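Local coordinates for TT1561 protein (Thermus thermophilus, PDB 1UF3) that is of unknown function but binds calcium ions and, as a member of the calcineurin-like metallophosphoesterase superfamily, is probably a metal-dependent phosphoesterase, at residues Ala136-Trp144 against Ala173-Pro181. Residues are numbered along the deposited sequence; the frame is centred on the assembly and turned at random.
Sequences AEYRLKALW and AHLIKTHNP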
loop_
_atom_site.group_PDB
_atom_site.type_symbol
_atom_site.label_atom_id
_atom_site.label_comp_id
_atom_site.label_asym_id
_atom_site.label_seq_id
_atom_site.Cartn_x
_atom_site.Cartn_y
_atom_site.Cartn_z
ATOM N N ALA A 136 11.241 -32.141 25.551
ATOM C CA ALA A 136 10.521 -31.490 24.463
ATOM C C ALA A 136 9.051 -31.335 24.842
ATOM O O ALA A 136 8.447 -30.292 24.580
ATOM C CB ALA A 136 10.646 -32.290 23.165
ATOM N N GLU A 137 8.484 -32.379 25.453
ATOM C CA GLU A 137 7.087 -32.357 25.872
ATOM C C GLU A 137 6.884 -31.327 26.980
ATOM O O GLU A 137 5.882 -30.600 26.997
ATOM C CB GLU A 137 6.658 -33.737 26.367
ATOM C CG GLU A 137 5.392 -33.728 27.185
ATOM C CD GLU A 137 5.007 -35.125 27.655
ATOM O OE1 GLU A 137 4.167 -35.243 28.581
ATOM O OE2 GLU A 137 5.544 -36.107 27.087
ATOM N N TYR A 138 7.834 -31.267 27.910
ATOM C CA TYR A 138 7.736 -30.300 28.989
ATOM C C TYR A 138 7.742 -28.870 28.421
ATOM O O TYR A 138 7.055 -27.999 28.942
ATOM C CB TYR A 138 8.890 -30.482 29.991
ATOM C CG TYR A 138 8.733 -29.651 31.258
ATOM C CD1 TYR A 138 7.941 -30.099 32.313
ATOM C CD2 TYR A 138 9.352 -28.396 31.381
ATOM C CE1 TYR A 138 7.762 -29.334 33.461
ATOM C CE2 TYR A 138 9.175 -27.613 32.536
ATOM C CZ TYR A 138 8.382 -28.090 33.565
ATOM O OH TYR A 138 8.211 -27.350 34.717
ATOM N N ARG A 139 8.511 -28.624 27.358
ATOM C CA ARG A 139 8.560 -27.289 26.769
ATOM C C ARG A 139 7.216 -26.946 26.143
ATOM O O ARG A 139 6.715 -25.840 26.293
ATOM C CB ARG A 139 9.608 -27.167 25.644
ATOM C CG ARG A 139 11.064 -27.425 26.006
ATOM C CD ARG A 139 11.513 -26.688 27.252
ATOM N NE ARG A 139 12.929 -26.935 27.511
ATOM C CZ ARG A 139 13.567 -26.607 28.635
ATOM N NH1 ARG A 139 12.926 -26.009 29.636
ATOM N NH2 ARG A 139 14.859 -26.872 28.759
ATOM N N LEU A 140 6.645 -27.903 25.423
ATOM C CA LEU A 140 5.386 -27.665 24.737
ATOM C C LEU A 140 4.131 -27.620 25.591
ATOM O O LEU A 140 3.122 -27.062 25.162
ATOM C CB LEU A 140 5.208 -28.690 23.625
ATOM C CG LEU A 140 6.363 -28.662 22.613
ATOM C CD1 LEU A 140 6.211 -29.833 21.651
ATOM C CD2 LEU A 140 6.394 -27.319 21.859
ATOM N N LYS A 141 4.171 -28.166 26.793
ATOM C CA LYS A 141 2.966 -28.147 27.601
ATOM C C LYS A 141 2.581 -26.729 28.042
ATOM O O LYS A 141 1.428 -26.490 28.396
ATOM C CB LYS A 141 3.093 -29.051 28.835
ATOM C CG LYS A 141 3.958 -28.491 29.940
ATOM C CD LYS A 141 3.718 -29.234 31.230
ATOM C CE LYS A 141 4.595 -28.681 32.347
ATOM N NZ LYS A 141 4.272 -29.279 33.672
ATOM N N ALA A 142 3.536 -25.799 28.027
ATOM C CA ALA A 142 3.245 -24.409 28.416
ATOM C C ALA A 142 2.188 -23.804 27.502
ATOM O O ALA A 142 1.469 -22.917 27.896
ATOM C CB ALA A 142 4.512 -23.555 28.333
ATOM N N LEU A 143 2.087 -24.309 26.281
ATOM C CA LEU A 143 1.151 -23.775 25.314
ATOM C C LEU A 143 -0.329 -24.020 25.608
ATOM O O LEU A 143 -1.188 -23.291 25.091
ATOM C CB LEU A 143 1.495 -24.318 23.927
ATOM C CG LEU A 143 2.907 -24.033 23.406
ATOM C CD1 LEU A 143 3.087 -24.716 22.048
ATOM C CD2 LEU A 143 3.121 -22.527 23.264
ATOM N N TRP A 144 -0.627 -25.039 26.416
ATOM C CA TRP A 144 -2.004 -25.361 26.757
ATOM C C TRP A 144 -2.665 -24.211 27.513
ATOM O O TRP A 144 -3.887 -24.143 27.578
ATOM C CB TRP A 144 -2.085 -26.638 27.612
ATOM C CG TRP A 144 -1.678 -27.909 26.886
ATOM C CD1 TRP A 144 -0.706 -28.798 27.270
ATOM C CD2 TRP A 144 -2.263 -28.450 25.692
ATOM N NE1 TRP A 144 -0.657 -29.859 26.389
ATOM C CE2 TRP A 144 -1.597 -29.669 25.413
ATOM C CE3 TRP A 144 -3.285 -28.026 24.832
ATOM C CZ2 TRP A 144 -1.918 -30.462 24.308
ATOM C CZ3 TRP A 144 -3.606 -28.814 23.734
ATOM C CH2 TRP A 144 -2.921 -30.022 23.480
ATOM N N ALA A 173 6.135 -37.683 16.785
ATOM C CA ALA A 173 4.850 -37.943 16.162
ATOM C C ALA A 173 3.783 -37.793 17.240
ATOM O O ALA A 173 2.714 -37.221 16.998
ATOM C CB ALA A 173 4.820 -39.355 15.587
ATOM N N HIS A 174 4.106 -38.302 18.430
ATOM C CA HIS A 174 3.211 -38.265 19.579
ATOM C C HIS A 174 2.906 -36.828 20.045
ATOM O O HIS A 174 1.772 -36.529 20.433
ATOM C CB HIS A 174 3.811 -39.104 20.716
ATOM C CG HIS A 174 2.918 -39.237 21.910
ATOM N ND1 HIS A 174 3.162 -38.582 23.100
ATOM C CD2 HIS A 174 1.767 -39.932 22.091
ATOM C CE1 HIS A 174 2.199 -38.866 23.963
ATOM N NE2 HIS A 174 1.339 -39.683 23.375
ATOM N N LEU A 175 3.902 -35.947 19.981
ATOM C CA LEU A 175 3.729 -34.540 20.377
ATOM C C LEU A 175 2.826 -33.883 19.342
ATOM O O LEU A 175 1.976 -33.062 19.658
ATOM C CB LEU A 175 5.073 -33.800 20.384
ATOM C CG LEU A 175 6.232 -34.245 21.281
ATOM C CD1 LEU A 175 7.514 -33.506 20.850
ATOM C CD2 LEU A 175 5.910 -33.969 22.747
ATOM N N ILE A 176 3.031 -34.232 18.083
ATOM C CA ILE A 176 2.201 -33.664 17.042
ATOM C C ILE A 176 0.760 -34.142 17.233
ATOM O O ILE A 176 -0.180 -33.351 17.116
ATOM C CB ILE A 176 2.731 -34.048 15.664
ATOM C CG1 ILE A 176 4.129 -33.441 15.488
ATOM C CG2 ILE A 176 1.772 -33.578 14.587
ATOM C CD1 ILE A 176 4.748 -33.680 14.153
ATOM N N LYS A 177 0.581 -35.419 17.573
ATOM C CA LYS A 177 -0.766 -35.946 17.767
ATOM C C LYS A 177 -1.441 -35.327 18.991
ATOM O O LYS A 177 -2.653 -35.130 19.008
ATOM C CB LYS A 177 -0.733 -37.474 17.914
ATOM C CG LYS A 177 -0.449 -38.223 16.614
ATOM C CD LYS A 177 -0.433 -39.738 16.839
ATOM C CE LYS A 177 -0.095 -40.478 15.555
ATOM N NZ LYS A 177 -0.478 -41.923 15.629
ATOM N N THR A 178 -0.654 -35.015 20.015
ATOM C CA THR A 178 -1.210 -34.415 21.231
ATOM C C THR A 178 -1.606 -32.935 21.051
ATOM O O THR A 178 -2.691 -32.514 21.453
ATOM C CB THR A 178 -0.201 -34.530 22.392
ATOM O OG1 THR A 178 0.182 -35.903 22.553
ATOM C CG2 THR A 178 -0.812 -34.034 23.692
ATOM N N HIS A 179 -0.727 -32.151 20.441
ATOM C CA HIS A 179 -0.984 -30.722 20.240
ATOM C C HIS A 179 -1.801 -30.366 19.006
ATOM O O HIS A 179 -2.304 -29.244 18.885
ATOM C CB HIS A 179 0.347 -29.973 20.210
ATOM C CG HIS A 179 0.880 -29.653 21.572
ATOM N ND1 HIS A 179 0.436 -28.567 22.306
ATOM C CD2 HIS A 179 1.721 -30.340 22.381
ATOM C CE1 HIS A 179 0.974 -28.610 23.511
ATOM N NE2 HIS A 179 1.754 -29.675 23.584
ATOM N N ASN A 180 -1.920 -31.314 18.083
ATOM C CA ASN A 180 -2.670 -31.092 16.868
ATOM C C ASN A 180 -2.351 -29.777 16.172
ATOM O O ASN A 180 -3.254 -29.004 15.817
ATOM C CB ASN A 180 -4.160 -31.190 17.177
ATOM C CG ASN A 180 -4.559 -32.596 17.587
ATOM O OD1 ASN A 180 -4.464 -33.537 16.787
ATOM N ND2 ASN A 180 -4.987 -32.757 18.835
ATOM N N PRO A 181 -1.055 -29.505 15.954
ATOM C CA PRO A 181 -0.710 -28.254 15.282
ATOM C C PRO A 181 -1.205 -28.259 13.870
ATOM O O PRO A 181 -1.385 -29.319 13.262
ATOM C CB PRO A 181 0.817 -28.228 15.333
ATOM C CG PRO A 181 1.180 -29.728 15.370
ATOM C CD PRO A 181 0.156 -30.262 16.343
HETATM O O HOH W 1 3.387 -31.066 25.301
#
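With CG of Trp144 anti to its carbonyl carbon (chi1 -67°) and a similar first torsion at His179 (chi1 -83°), the ring of Trp144, in the 3-10 segment after helix 133-140 of the metallophosphoesterase fold, meets that of His179 at the end of helix 170-179. The axes of 136-140 and 173-179 run nearly parallel, at 20°, and come within 11.0 Å, beside strand 151-155, whose Phe155 touches both Leu140 and Leu175. The rings form an offset stack: the imidazole centroid lies 4.2 Å from that of the Trp144 six-membered ring and the planes differ by 14°. Off-centre overlap shows in CE1 of His179, which lies over one face of the indole, nearest the shared atom CE2 of Trp144 at 3.4 Å. Lys151 adds a cation-pi contact to Trp144 and a hydrogen bond to His179 ND1, so it serves both members of the stack. On the other imidazole nitrogen, the oxygen of a bridging water lies 2.7 Å from His179 NE2 and donates to Glu137 O; with a partner at each nitrogen, the ring is probably held against rotation about its CB-CG bond. NE2 also lies 3.6 Å from Leu140 CB, whereas its approach to Leu140 O has too poor an angle for a hydrogen bond. Replacing His179 by an alanine would probably strip the Trp144 face of its stacking partner and leave the bridging water without its imidazole mate. One helical turn earlier the contact becomes apolar: Leu175 divides its branches, CD1 meeting Ala136 CB and Leu140 CD1, while CD2 lies 3.7 Å from Glu137 CB. The Leu140 and Leu175 side chains cross at about a right angle. At the edge of the six-membered ring, Thr178 O lies in the ring plane, 3.2 Å from Trp144 CH2.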